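Local coordinates for tyrosine specific protein phosphatase, putative (Trypanosoma brucei, PDB 3M4U), which removes phosphate from tyrosine residues of proteins, dephosphorylates the nucleolar protein NOPP44/46 and acts as a switch in the life cycle of the parasite, at residues T40-N45 against Y78-L83; L88-V93 against S214-C219; V115-M120 against L190-V195. All coordinates share one frame; numbering follows the deposited sequence.

Contact 1: T40-N45 against Y78-L83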
ATOM      1  N   THR A  40      -9.589  -7.430 -17.293  1.00 36.68           N
ATOM      2  CA  THR A  40      -9.667  -6.964 -18.684  1.00 41.27           C
ATOM      3  C   THR A  40      -8.891  -5.675 -18.951  1.00 39.50           C
ATOM      4  O   THR A  40      -7.991  -5.647 -19.791  1.00 41.31           O
ATOM      5  CB  THR A  40     -11.135  -6.859 -19.181  1.00 41.73           C
ATOM      6  OG1 THR A  40     -11.678  -8.177 -19.304  1.00 43.38           O
ATOM      7  CG2 THR A  40     -11.215  -6.170 -20.543  1.00 37.88           C
ATOM      8  N   THR A  41      -9.240  -4.615 -18.235  1.00 41.06           N
ATOM      9  CA  THR A  41      -8.559  -3.335 -18.381  1.00 38.38           C
ATOM     10  C   THR A  41      -7.065  -3.450 -18.060  1.00 40.69           C
ATOM     11  O   THR A  41      -6.220  -2.877 -18.749  1.00 41.94           O
ATOM     12  CB  THR A  41      -9.198  -2.291 -17.479  1.00 39.38           C
ATOM     13  OG1 THR A  41     -10.579  -2.162 -17.829  1.00 37.02           O
ATOM     14  CG2 THR A  41      -8.488  -0.935 -17.613  1.00 37.63           C
ATOM     15  N   SER A  42      -6.738  -4.203 -17.022  1.00 35.91           N
ATOM     16  CA  SER A  42      -5.339  -4.403 -16.680  1.00 39.57           C
ATOM     17  C   SER A  42      -4.580  -5.079 -17.827  1.00 38.68           C
ATOM     18  O   SER A  42      -3.427  -4.755 -18.120  1.00 38.36           O
ATOM     19  CB  SER A  42      -5.226  -5.219 -15.386  1.00 38.53           C
ATOM     20  OG  SER A  42      -3.952  -5.078 -14.801  1.00 39.41           O
ATOM     21  N   LEU A  43      -5.233  -6.015 -18.495  1.00 39.83           N
ATOM     22  CA  LEU A  43      -4.568  -6.732 -19.577  1.00 42.68           C
ATOM     23  C   LEU A  43      -4.470  -5.889 -20.847  1.00 43.55           C
ATOM     24  O   LEU A  43      -3.635  -6.150 -21.711  1.00 43.40           O
ATOM     25  CB  LEU A  43      -5.265  -8.058 -19.861  1.00 39.39           C
ATOM     26  CG  LEU A  43      -5.017  -9.117 -18.791  1.00 36.80           C
ATOM     27  CD1 LEU A  43      -6.087 -10.193 -18.839  1.00 41.36           C
ATOM     28  CD2 LEU A  43      -3.639  -9.720 -18.971  1.00 38.33           C
ATOM     29  N   LYS A  44      -5.322  -4.876 -20.954  1.00 38.97           N
ATOM     30  CA  LYS A  44      -5.262  -3.981 -22.101  1.00 45.71           C
ATOM     31  C   LYS A  44      -4.156  -2.949 -21.882  1.00 49.06           C
ATOM     32  O   LYS A  44      -3.687  -2.302 -22.825  1.00 44.77           O
ATOM     33  CB  LYS A  44      -6.614  -3.296 -22.346  1.00 40.83           C
ATOM     34  CG  LYS A  44      -7.652  -4.197 -22.962  1.00 49.26           C
ATOM     35  CD  LYS A  44      -8.927  -3.436 -23.321  1.00 54.89           C
ATOM     36  CE  LYS A  44      -9.732  -3.077 -22.078  1.00 54.56           C
ATOM     37  NZ  LYS A  44     -11.052  -2.478 -22.438  1.00 62.75           N
ATOM     38  N   ASN A  45      -3.735  -2.803 -20.628  1.00 45.90           N
ATOM     39  CA  ASN A  45      -2.654  -1.882 -20.304  1.00 43.65           C
ATOM     40  C   ASN A  45      -1.379  -2.611 -19.924  1.00 44.23           C
ATOM     41  O   ASN A  45      -0.688  -2.202 -18.991  1.00 43.45           O
ATOM     42  CB  ASN A  45      -3.076  -0.936 -19.183  1.00 39.48           C
ATOM     43  CG  ASN A  45      -4.091   0.088 -19.642  1.00 39.32           C
ATOM     44  OD1 ASN A  45      -3.734   1.106 -20.229  1.00 42.83           O
ATOM     45  ND2 ASN A  45      -5.366  -0.176 -19.379  1.00 41.90           N
ATOM     46  N   TYR A  78      -4.677   4.888 -16.145  1.00 39.80           N
ATOM     47  CA  TYR A  78      -4.549   3.557 -15.570  1.00 42.92           C
ATOM     48  C   TYR A  78      -3.318   3.445 -14.665  1.00 37.74           C
ATOM     49  O   TYR A  78      -2.227   3.822 -15.079  1.00 40.03           O
ATOM     50  CB  TYR A  78      -4.443   2.535 -16.702  1.00 36.76           C
ATOM     51  CG  TYR A  78      -4.019   1.178 -16.240  1.00 33.47           C
ATOM     52  CD1 TYR A  78      -4.954   0.253 -15.793  1.00 36.70           C
ATOM     53  CD2 TYR A  78      -2.680   0.811 -16.240  1.00 37.17           C
ATOM     54  CE1 TYR A  78      -4.557  -1.013 -15.362  1.00 39.42           C
ATOM     55  CE2 TYR A  78      -2.275  -0.451 -15.812  1.00 36.52           C
ATOM     56  CZ  TYR A  78      -3.218  -1.353 -15.374  1.00 33.55           C
ATOM     57  OH  TYR A  78      -2.829  -2.596 -14.955  1.00 33.66           O
ATOM     58  N   ILE A  79      -3.475   2.892 -13.457  1.00 36.47           N
ATOM     59  CA  ILE A  79      -2.344   2.774 -12.514  1.00 37.47           C
ATOM     60  C   ILE A  79      -2.157   1.384 -11.912  1.00 39.08           C
ATOM     61  O   ILE A  79      -1.392   1.216 -10.948  1.00 36.30           O
ATOM     62  CB  ILE A  79      -2.488   3.735 -11.310  1.00 37.17           C
ATOM     63  CG1 ILE A  79      -3.644   3.281 -10.413  1.00 33.82           C
ATOM     64  CG2 ILE A  79      -2.661   5.174 -11.768  1.00 36.71           C
ATOM     65  CD1 ILE A  79      -3.845   4.164  -9.216  1.00 33.15           C
ATOM     66  N   ASN A  80      -2.844   0.392 -12.469  1.00 34.81           N
ATOM     67  CA  ASN A  80      -2.847  -0.944 -11.883  1.00 31.58           C
ATOM     68  C   ASN A  80      -3.115  -0.874 -10.376  1.00 34.84           C
ATOM     69  O   ASN A  80      -2.335  -1.354  -9.551  1.00 32.88           O
ATOM     70  CB  ASN A  80      -1.549  -1.699 -12.192  1.00 32.67           C
ATOM     71  CG  ASN A  80      -1.666  -3.201 -11.917  1.00 32.51           C
ATOM     72  OD1 ASN A  80      -2.595  -3.643 -11.247  1.00 36.46           O
ATOM     73  ND2 ASN A  80      -0.724  -3.974 -12.419  1.00 28.81           N
ATOM     74  N   GLY A  81      -4.233  -0.254 -10.029  1.00 30.91           N
ATOM     75  CA  GLY A  81      -4.600  -0.094  -8.646  1.00 34.70           C
ATOM     76  C   GLY A  81      -6.014  -0.550  -8.381  1.00 37.61           C
ATOM     77  O   GLY A  81      -6.815  -0.738  -9.306  1.00 35.62           O
ATOM     78  N   ASN A  82      -6.323  -0.714  -7.100  1.00 37.70           N
ATOM     79  CA  ASN A  82      -7.659  -1.114  -6.691  1.00 36.84           C
ATOM     80  C   ASN A  82      -8.134  -0.290  -5.515  1.00 37.81           C
ATOM     81  O   ASN A  82      -7.340   0.101  -4.648  1.00 34.32           O
ATOM     82  CB  ASN A  82      -7.694  -2.615  -6.360  1.00 35.22           C
ATOM     83  CG  ASN A  82      -7.696  -3.482  -7.607  1.00 39.86           C
ATOM     84  OD1 ASN A  82      -8.727  -3.628  -8.265  1.00 42.03           O
ATOM     85  ND2 ASN A  82      -6.542  -4.040  -7.952  1.00 31.62           N
ATOM     86  N   LEU A  83      -9.437  -0.021  -5.493  1.00 41.00           N
ATOM     87  CA  LEU A  83     -10.054   0.620  -4.350  1.00 38.51           C
ATOM     88  C   LEU A  83     -10.225  -0.419  -3.256  1.00 36.52           C
ATOM     89  O   LEU A  83     -10.786  -1.486  -3.496  1.00 37.81           O
ATOM     90  CB  LEU A  83     -11.423   1.184  -4.711  1.00 40.89           C
ATOM     91  CG  LEU A  83     -12.019   2.042  -3.594  1.00 42.73           C
ATOM     92  CD1 LEU A  83     -11.197   3.322  -3.441  1.00 34.26           C
ATOM     93  CD2 LEU A  83     -13.487   2.354  -3.861  1.00 41.13           C
TER

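Contact 2: L88-V93 against S214-C219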
ATOM      1  N   LEU A  88     -14.185   1.815   6.837  1.00 45.29           N
ATOM      2  CA  LEU A  88     -13.492   2.484   7.934  1.00 42.00           C
ATOM      3  C   LEU A  88     -13.497   3.989   7.691  1.00 40.69           C
ATOM      4  O   LEU A  88     -13.957   4.444   6.650  1.00 41.88           O
ATOM      5  CB  LEU A  88     -12.058   1.974   8.032  1.00 41.46           C
ATOM      6  CG  LEU A  88     -11.862   0.468   7.870  1.00 47.17           C
ATOM      7  CD1 LEU A  88     -10.603   0.216   7.055  1.00 48.77           C
ATOM      8  CD2 LEU A  88     -11.796  -0.267   9.214  1.00 39.17           C
ATOM      9  N   PRO A  89     -12.991   4.771   8.657  1.00 43.80           N
ATOM     10  CA  PRO A  89     -12.858   6.211   8.429  1.00 40.28           C
ATOM     11  C   PRO A  89     -12.180   6.489   7.093  1.00 43.11           C
ATOM     12  O   PRO A  89     -12.563   7.424   6.387  1.00 47.26           O
ATOM     13  CB  PRO A  89     -11.956   6.664   9.586  1.00 47.13           C
ATOM     14  CG  PRO A  89     -12.250   5.706  10.683  1.00 44.89           C
ATOM     15  CD  PRO A  89     -12.594   4.385  10.026  1.00 47.95           C
ATOM     16  N   HIS A  90     -11.189   5.676   6.746  1.00 45.12           N
ATOM     17  CA  HIS A  90     -10.467   5.841   5.486  1.00 40.31           C
ATOM     18  C   HIS A  90     -10.731   4.715   4.491  1.00 42.43           C
ATOM     19  O   HIS A  90     -10.945   3.554   4.871  1.00 40.71           O
ATOM     20  CB  HIS A  90      -8.967   5.920   5.747  1.00 36.11           C
ATOM     21  CG  HIS A  90      -8.574   7.040   6.653  1.00 42.77           C
ATOM     22  ND1 HIS A  90      -8.708   8.363   6.302  1.00 44.68           N
ATOM     23  CD2 HIS A  90      -8.029   7.038   7.896  1.00 41.28           C
ATOM     24  CE1 HIS A  90      -8.274   9.130   7.286  1.00 41.21           C
ATOM     25  NE2 HIS A  90      -7.857   8.346   8.261  1.00 42.25           N
ATOM     26  N   THR A  91     -10.711   5.074   3.210  1.00 40.02           N
ATOM     27  CA  THR A  91     -10.641   4.085   2.135  1.00 40.41           C
ATOM     28  C   THR A  91      -9.245   4.198   1.506  1.00 36.64           C
ATOM     29  O   THR A  91      -8.564   5.208   1.680  1.00 33.53           O
ATOM     30  CB  THR A  91     -11.773   4.267   1.075  1.00 39.78           C
ATOM     31  OG1 THR A  91     -11.598   5.502   0.365  1.00 45.79           O
ATOM     32  CG2 THR A  91     -13.133   4.283   1.750  1.00 41.39           C
ATOM     33  N   PHE A  92      -8.818   3.165   0.789  1.00 35.13           N
ATOM     34  CA  PHE A  92      -7.452   3.108   0.283  1.00 33.26           C
ATOM     35  C   PHE A  92      -7.393   2.755  -1.187  1.00 35.98           C
ATOM     36  O   PHE A  92      -8.286   2.090  -1.713  1.00 35.11           O
ATOM     37  CB  PHE A  92      -6.620   2.098   1.080  1.00 32.66           C
ATOM     38  CG  PHE A  92      -6.465   2.462   2.534  1.00 31.54           C
ATOM     39  CD1 PHE A  92      -5.410   3.255   2.956  1.00 33.79           C
ATOM     40  CD2 PHE A  92      -7.380   2.031   3.467  1.00 35.44           C
ATOM     41  CE1 PHE A  92      -5.268   3.608   4.296  1.00 31.91           C
ATOM     42  CE2 PHE A  92      -7.250   2.382   4.807  1.00 38.31           C
ATOM     43  CZ  PHE A  92      -6.187   3.164   5.219  1.00 36.10           C
ATOM     44  N   VAL A  93      -6.334   3.221  -1.846  1.00 35.75           N
ATOM     45  CA  VAL A  93      -5.980   2.718  -3.162  1.00 31.93           C
ATOM     46  C   VAL A  93      -4.677   1.945  -3.047  1.00 31.04           C
ATOM     47  O   VAL A  93      -3.656   2.477  -2.582  1.00 33.47           O
ATOM     48  CB  VAL A  93      -5.824   3.854  -4.190  1.00 35.91           C
ATOM     49  CG1 VAL A  93      -5.468   3.283  -5.545  1.00 34.75           C
ATOM     50  CG2 VAL A  93      -7.095   4.673  -4.272  1.00 33.09           C
ATOM     51  N   SER A 214       0.075   5.545  12.282  1.00 33.98           N
ATOM     52  CA  SER A 214      -0.329   6.787  12.935  1.00 38.08           C
ATOM     53  C   SER A 214      -0.556   7.894  11.901  1.00 39.07           C
ATOM     54  O   SER A 214      -1.520   8.666  11.979  1.00 37.56           O
ATOM     55  CB  SER A 214       0.718   7.206  13.987  1.00 39.71           C
ATOM     56  OG  SER A 214       0.613   8.592  14.297  1.00 46.15           O
ATOM     57  N   VAL A 215       0.343   7.967  10.929  1.00 36.02           N
ATOM     58  CA  VAL A 215       0.200   8.918   9.844  1.00 32.33           C
ATOM     59  C   VAL A 215      -1.075   8.678   9.042  1.00 37.84           C
ATOM     60  O   VAL A 215      -1.721   9.624   8.591  1.00 39.02           O
ATOM     61  CB  VAL A 215       1.391   8.844   8.899  1.00 36.17           C
ATOM     62  CG1 VAL A 215       1.037   9.479   7.547  1.00 30.04           C
ATOM     63  CG2 VAL A 215       2.600   9.498   9.539  1.00 31.59           C
ATOM     64  N   ILE A 216      -1.457   7.420   8.860  1.00 35.39           N
ATOM     65  CA  ILE A 216      -2.714   7.157   8.155  1.00 43.28           C
ATOM     66  C   ILE A 216      -3.936   7.569   8.988  1.00 42.91           C
ATOM     67  O   ILE A 216      -4.834   8.243   8.494  1.00 40.51           O
ATOM     68  CB  ILE A 216      -2.840   5.685   7.707  1.00 40.37           C
ATOM     69  CG1 ILE A 216      -1.786   5.368   6.647  1.00 38.18           C
ATOM     70  CG2 ILE A 216      -4.230   5.414   7.153  1.00 38.47           C
ATOM     71  CD1 ILE A 216      -1.735   3.913   6.271  1.00 37.71           C
ATOM     72  N   LYS A 217      -3.948   7.164  10.255  1.00 42.60           N
ATOM     73  CA  LYS A 217      -5.076   7.424  11.142  1.00 47.14           C
ATOM     74  C   LYS A 217      -5.312   8.914  11.367  1.00 50.11           C
ATOM     75  O   LYS A 217      -6.459   9.367  11.428  1.00 49.65           O
ATOM     76  CB  LYS A 217      -4.869   6.705  12.480  1.00 49.11           C
ATOM     77  CG  LYS A 217      -5.918   7.020  13.522  1.00 53.82           C
ATOM     78  CD  LYS A 217      -5.893   6.008  14.670  1.00 63.11           C
ATOM     79  CE  LYS A 217      -6.634   6.545  15.897  1.00 65.11           C
ATOM     80  NZ  LYS A 217      -7.930   7.203  15.529  1.00 60.98           N
ATOM     81  N   ASN A 218      -4.223   9.671  11.463  1.00 47.19           N
ATOM     82  CA  ASN A 218      -4.301  11.101  11.750  1.00 44.48           C
ATOM     83  C   ASN A 218      -4.443  12.004  10.514  1.00 52.08           C
ATOM     84  O   ASN A 218      -4.356  13.237  10.607  1.00 49.71           O
ATOM     85  CB  ASN A 218      -3.099  11.524  12.593  1.00 43.63           C
ATOM     86  CG  ASN A 218      -3.098  10.866  13.972  1.00 52.82           C
ATOM     87  OD1 ASN A 218      -4.147  10.463  14.480  1.00 54.93           O
ATOM     88  ND2 ASN A 218      -1.917  10.745  14.576  1.00 52.24           N
ATOM     89  N   CYS A 219      -4.674  11.387   9.357  1.00 52.18           N
ATOM     90  CA  CYS A 219      -4.857  12.132   8.112  1.00 52.44           C
ATOM     91  C   CYS A 219      -6.297  12.607   7.935  1.00 53.90           C
ATOM     92  O   CYS A 219      -7.221  11.796   7.875  1.00 54.33           O
ATOM     93  CB  CYS A 219      -4.465  11.263   6.911  1.00 46.00           C
ATOM     94  SG  CYS A 219      -4.701  12.075   5.302  1.00 52.57           S
TER

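Contact 3: V115-M120 against L190-V195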
ATOM      1  N   VAL A 115      -6.018  13.282  -4.189  1.00 45.47           N
ATOM      2  CA  VAL A 115      -5.475  12.419  -3.154  1.00 44.23           C
ATOM      3  C   VAL A 115      -4.505  13.246  -2.303  1.00 41.83           C
ATOM      4  O   VAL A 115      -3.587  13.873  -2.833  1.00 37.04           O
ATOM      5  CB  VAL A 115      -4.782  11.191  -3.792  1.00 39.10           C
ATOM      6  CG1 VAL A 115      -3.996  10.418  -2.757  1.00 39.93           C
ATOM      7  CG2 VAL A 115      -5.819  10.306  -4.478  1.00 37.32           C
ATOM      8  N   ASP A 116      -4.738  13.279  -0.989  1.00 42.94           N
ATOM      9  CA  ASP A 116      -3.931  14.115  -0.086  1.00 40.36           C
ATOM     10  C   ASP A 116      -2.696  13.382   0.434  1.00 41.44           C
ATOM     11  O   ASP A 116      -1.646  13.992   0.669  1.00 41.26           O
ATOM     12  CB  ASP A 116      -4.773  14.625   1.085  1.00 38.11           C
ATOM     13  CG  ASP A 116      -5.944  15.490   0.634  1.00 44.31           C
ATOM     14  OD1 ASP A 116      -5.743  16.377  -0.234  1.00 42.29           O
ATOM     15  OD2 ASP A 116      -7.068  15.274   1.145  1.00 46.20           O
ATOM     16  N   LEU A 117      -2.823  12.067   0.592  1.00 38.19           N
ATOM     17  CA  LEU A 117      -1.723  11.268   1.101  1.00 36.93           C
ATOM     18  C   LEU A 117      -1.390  10.086   0.191  1.00 33.71           C
ATOM     19  O   LEU A 117      -2.276   9.346  -0.239  1.00 33.72           O
ATOM     20  CB  LEU A 117      -2.039  10.775   2.513  1.00 37.31           C
ATOM     21  CG  LEU A 117      -0.962   9.949   3.219  1.00 35.65           C
ATOM     22  CD1 LEU A 117       0.346  10.735   3.342  1.00 32.53           C
ATOM     23  CD2 LEU A 117      -1.457   9.497   4.584  1.00 32.27           C
ATOM     24  N   VAL A 118      -0.100   9.938  -0.098  1.00 32.57           N
ATOM     25  CA  VAL A 118       0.453   8.769  -0.782  1.00 33.77           C
ATOM     26  C   VAL A 118       1.515   8.105   0.078  1.00 33.47           C
ATOM     27  O   VAL A 118       2.473   8.761   0.480  1.00 33.58           O
ATOM     28  CB  VAL A 118       1.146   9.163  -2.082  1.00 34.65           C
ATOM     29  CG1 VAL A 118       2.126   8.059  -2.501  1.00 29.43           C
ATOM     30  CG2 VAL A 118       0.102   9.455  -3.159  1.00 28.94           C
ATOM     31  N   VAL A 119       1.350   6.813   0.362  1.00 33.95           N
ATOM     32  CA  VAL A 119       2.344   6.058   1.129  1.00 31.88           C
ATOM     33  C   VAL A 119       3.074   5.042   0.244  1.00 30.99           C
ATOM     34  O   VAL A 119       2.434   4.247  -0.462  1.00 28.93           O
ATOM     35  CB  VAL A 119       1.706   5.352   2.371  1.00 36.71           C
ATOM     36  CG1 VAL A 119       2.787   4.718   3.256  1.00 29.09           C
ATOM     37  CG2 VAL A 119       0.879   6.344   3.198  1.00 30.23           C
ATOM     38  N   MET A 120       4.408   5.098   0.267  1.00 27.70           N
ATOM     39  CA  MET A 120       5.269   4.248  -0.569  1.00 27.93           C
ATOM     40  C   MET A 120       6.132   3.340   0.312  1.00 31.90           C
ATOM     41  O   MET A 120       6.949   3.832   1.116  1.00 27.92           O
ATOM     42  CB  MET A 120       6.169   5.119  -1.454  1.00 30.00           C
ATOM     43  CG  MET A 120       7.239   4.377  -2.272  1.00 25.33           C
ATOM     44  SD  MET A 120       8.084   5.506  -3.414  1.00 28.24           S
ATOM     45  CE  MET A 120       9.187   4.423  -4.323  1.00 26.93           C
ATOM     46  N   LEU A 190       1.028  14.925  -0.156  1.00 36.90           N
ATOM     47  CA  LEU A 190       2.147  14.531   0.684  1.00 38.49           C
ATOM     48  C   LEU A 190       2.487  13.057   0.467  1.00 39.56           C
ATOM     49  O   LEU A 190       1.650  12.181   0.713  1.00 37.58           O
ATOM     50  CB  LEU A 190       1.793  14.760   2.156  1.00 35.47           C
ATOM     51  CG  LEU A 190       2.810  14.158   3.126  1.00 38.48           C
ATOM     52  CD1 LEU A 190       4.115  14.938   3.074  1.00 35.73           C
ATOM     53  CD2 LEU A 190       2.260  14.131   4.537  1.00 40.38           C
ATOM     54  N   GLN A 191       3.693  12.763  -0.012  1.00 38.04           N
ATOM     55  CA  GLN A 191       4.094  11.367  -0.025  1.00 36.92           C
ATOM     56  C   GLN A 191       4.943  11.049   1.188  1.00 35.44           C
ATOM     57  O   GLN A 191       5.776  11.845   1.613  1.00 32.54           O
ATOM     58  CB  GLN A 191       4.808  10.935  -1.320  1.00 35.84           C
ATOM     59  CG  GLN A 191       6.299  11.168  -1.288  1.00 43.86           C
ATOM     60  CD  GLN A 191       7.153  10.008  -1.802  1.00 35.85           C
ATOM     61  OE1 GLN A 191       6.664   8.987  -2.288  1.00 35.77           O
ATOM     62  NE2 GLN A 191       8.459  10.188  -1.705  1.00 36.29           N
ATOM     63  N   VAL A 192       4.710   9.866   1.739  1.00 32.72           N
ATOM     64  CA  VAL A 192       5.535   9.347   2.806  1.00 32.67           C
ATOM     65  C   VAL A 192       6.171   8.029   2.343  1.00 34.15           C
ATOM     66  O   VAL A 192       5.460   7.073   2.015  1.00 33.51           O
ATOM     67  CB  VAL A 192       4.686   9.154   4.094  1.00 36.03           C
ATOM     68  CG1 VAL A 192       5.490   8.500   5.205  1.00 30.82           C
ATOM     69  CG2 VAL A 192       4.131  10.497   4.557  1.00 34.29           C
ATOM     70  N   GLN A 193       7.504   7.987   2.297  1.00 30.90           N
ATOM     71  CA  GLN A 193       8.208   6.794   1.853  1.00 27.63           C
ATOM     72  C   GLN A 193       8.940   6.127   2.992  1.00 35.01           C
ATOM     73  O   GLN A 193       9.728   6.772   3.718  1.00 34.09           O
ATOM     74  CB  GLN A 193       9.199   7.116   0.731  1.00 29.50           C
ATOM     75  CG  GLN A 193       9.833   5.889   0.093  1.00 27.64           C
ATOM     76  CD  GLN A 193      11.108   6.215  -0.671  1.00 34.91           C
ATOM     77  OE1 GLN A 193      11.552   7.369  -0.690  1.00 33.17           O
ATOM     78  NE2 GLN A 193      11.708   5.196  -1.306  1.00 30.72           N
ATOM     79  N   TYR A 194       8.680   4.830   3.152  1.00 30.73           N
ATOM     80  CA  TYR A 194       9.367   4.030   4.147  1.00 25.08           C
ATOM     81  C   TYR A 194      10.292   3.073   3.436  1.00 33.27           C
ATOM     82  O   TYR A 194       9.841   2.302   2.560  1.00 34.04           O
ATOM     83  CB  TYR A 194       8.363   3.244   4.981  1.00 33.30           C
ATOM     84  CG  TYR A 194       8.998   2.278   5.966  1.00 33.78           C
ATOM     85  CD1 TYR A 194      10.116   2.643   6.715  1.00 32.73           C
ATOM     86  CD2 TYR A 194       8.464   1.008   6.158  1.00 33.02           C
ATOM     87  CE1 TYR A 194      10.703   1.758   7.606  1.00 34.07           C
ATOM     88  CE2 TYR A 194       9.028   0.117   7.061  1.00 34.42           C
ATOM     89  CZ  TYR A 194      10.150   0.495   7.790  1.00 34.84           C
ATOM     90  OH  TYR A 194      10.706  -0.404   8.684  1.00 30.94           O
ATOM     91  N   VAL A 195      11.575   3.121   3.803  1.00 28.80           N
ATOM     92  CA  VAL A 195      12.604   2.349   3.117  1.00 29.70           C
ATOM     93  C   VAL A 195      13.212   1.209   3.959  1.00 32.72           C
ATOM     94  O   VAL A 195      14.198   0.572   3.554  1.00 28.86           O
ATOM     95  CB  VAL A 195      13.728   3.268   2.563  1.00 33.77           C
ATOM     96  CG1 VAL A 195      13.137   4.337   1.659  1.00 35.33           C
ATOM     97  CG2 VAL A 195      14.522   3.919   3.707  1.00 32.74           C
TER

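Contact 1: T40-N45 against Y78-L83
Ser42 and Tyr78 meet hydroxyl to hydroxyl: Ser42 OG, set anti to its backbone N (chi1 -161°), donates to Tyr78 OH over 2.7 Å. Beside that bond the phenol ring is stacked on by Asn45, whose amide plane lies 8° from the ring plane. Asn45 CB sits over the ring, 3.4 Å from Tyr78 CD2, in a CH-pi contact, and Asn45 ND2 reaches to 3.6 Å from Tyr78 CD1. Thr41 adds a looser touch with its methyl, CG2 being 4.1 Å from Tyr78 CD1. Over the opposite face of the ring, the backbone N of Asn80, two residues along the same chain, stands above its centre. One shell out, the Asn45 amide is itself tied down: ND2 donates to Thr41 O at 2.9 Å, from above the carbonyl plane, which fixes the group at the end of helix 40-44. Ser42 OG also receives the backbone N-H of Ala56. Asn49 grips both segments, with its OD1 bonded to Tyr78 OH and its ND2 to Ser42 O. Asn49 belongs to the Lys-Asn-Arg-Tyr sequence of the family's phosphotyrosine-recognition loop. The buried hydroxyl pair thus has polar partners at both ends, which probably also steadies the start of that loop.

Contact 2: L88-V93 against S214-C219
His90 turns the edge of its imidazole to the carbonyls at the C-terminal end of helix 206-217. Its chi1 of -59° sets CG beside the backbone N, and chi2 (-67°) turns the ring so that this edge faces the helix end. Lys217 O lies at the edge, near the ring plane, 3.6 Å from His90 NE2. Ile216 O approaches obliquely, 3.0 Å from His90 NE2, but the angle is too poor for a hydrogen bond; this oxygen receives the N-H of Cys219. Cys219 O is also near the ring plane, and its 2.9 Å from His90 CE1 is short enough to be doubtful as modelled. The imidazole edge thus faces several carbonyl oxygens without a hydrogen bond to any of them. Two residues after His90, Phe92 offers its rim to Ile216: CE1 is 3.5 Å and CZ 3.6 Å from Ile216 CG2, the methyl lying in the plane of the ring. Around this patch, strand 225-228 supplies Ile225, which touches His90, Phe92 and Ile216 alike. Helix 234-250 adds Tyr243, edge-to-face with Phe92 and in contact with Ile216, while Leu117 of strand 117-120 meets Cys219; the contact therefore joins the entry to strand 92-95 with the end of helix 206-217.

Contact 3: V115-M120 against L190-V195
The central mixed sheet of the tyrosine phosphatase domain holds a parallel pair here: residues 117-120 and 190-194, the latter in strand 187-194, run 16° apart. Five backbone hydrogen bonds join them, from Leu190 N to Asp116 O at 2.9 Å through to Tyr194 N to Met120 O, also 2.9 Å. Val118 and Met120 each use both N and O in this pairing, against Leu190, Val192 and Tyr194. The backbones of Leu117 and Val119 bond instead to strand 225-228, which leads into the signature phosphate-binding loop, and Gln191 and Gln193 bond back to strand 172-180. On the face that carries Leu117 and Val192, Leu117 CD1 lies over the pairing, 3.3 Å from Leu190 O and 4.0 Å from Val192 CG2; helix 206-217 packs here through Val215 and Leu212. The other face bears Val118, Gln191, Met120 and Gln193, with Tyr135 and Trp136 lying against it. The Gln193 amide bonds outside the pair, OE1 to Arg175 and NE2 to Thr122 O. Met120, extended from a CG anti to the backbone N (chi1 173°), runs beside it in the same direction: Met120 CG is 3.8 Å from Gln193 CG, and Met120 CE is 4.0 Å from Gln193 NE2.

How the contacts relate
All three contacts reach one mixed sheet, in which strands 81-84, 92-95, 225-228, 117-120 and 187-194 are successive neighbours. Contact 1 closes first along the chain, before contact 2 opens; contact 3 is nested within the loop that contact 2 closes. The centres of contacts 1 and 2 lie about 23 Å apart, yet they touch through the adjoining strands 81-84 and 92-95, with Ile79 packing on Val93. Contacts 2 and 3 have centres about 12 Å apart and touch where helix 206-217 and its C-terminal end lie against strand 117-120. Contact 1, its centre about 21 Å from that of contact 3, does not touch it. Strand 225-228, ahead of the signature loop, is thus flanked by strands from contacts 2 and 3.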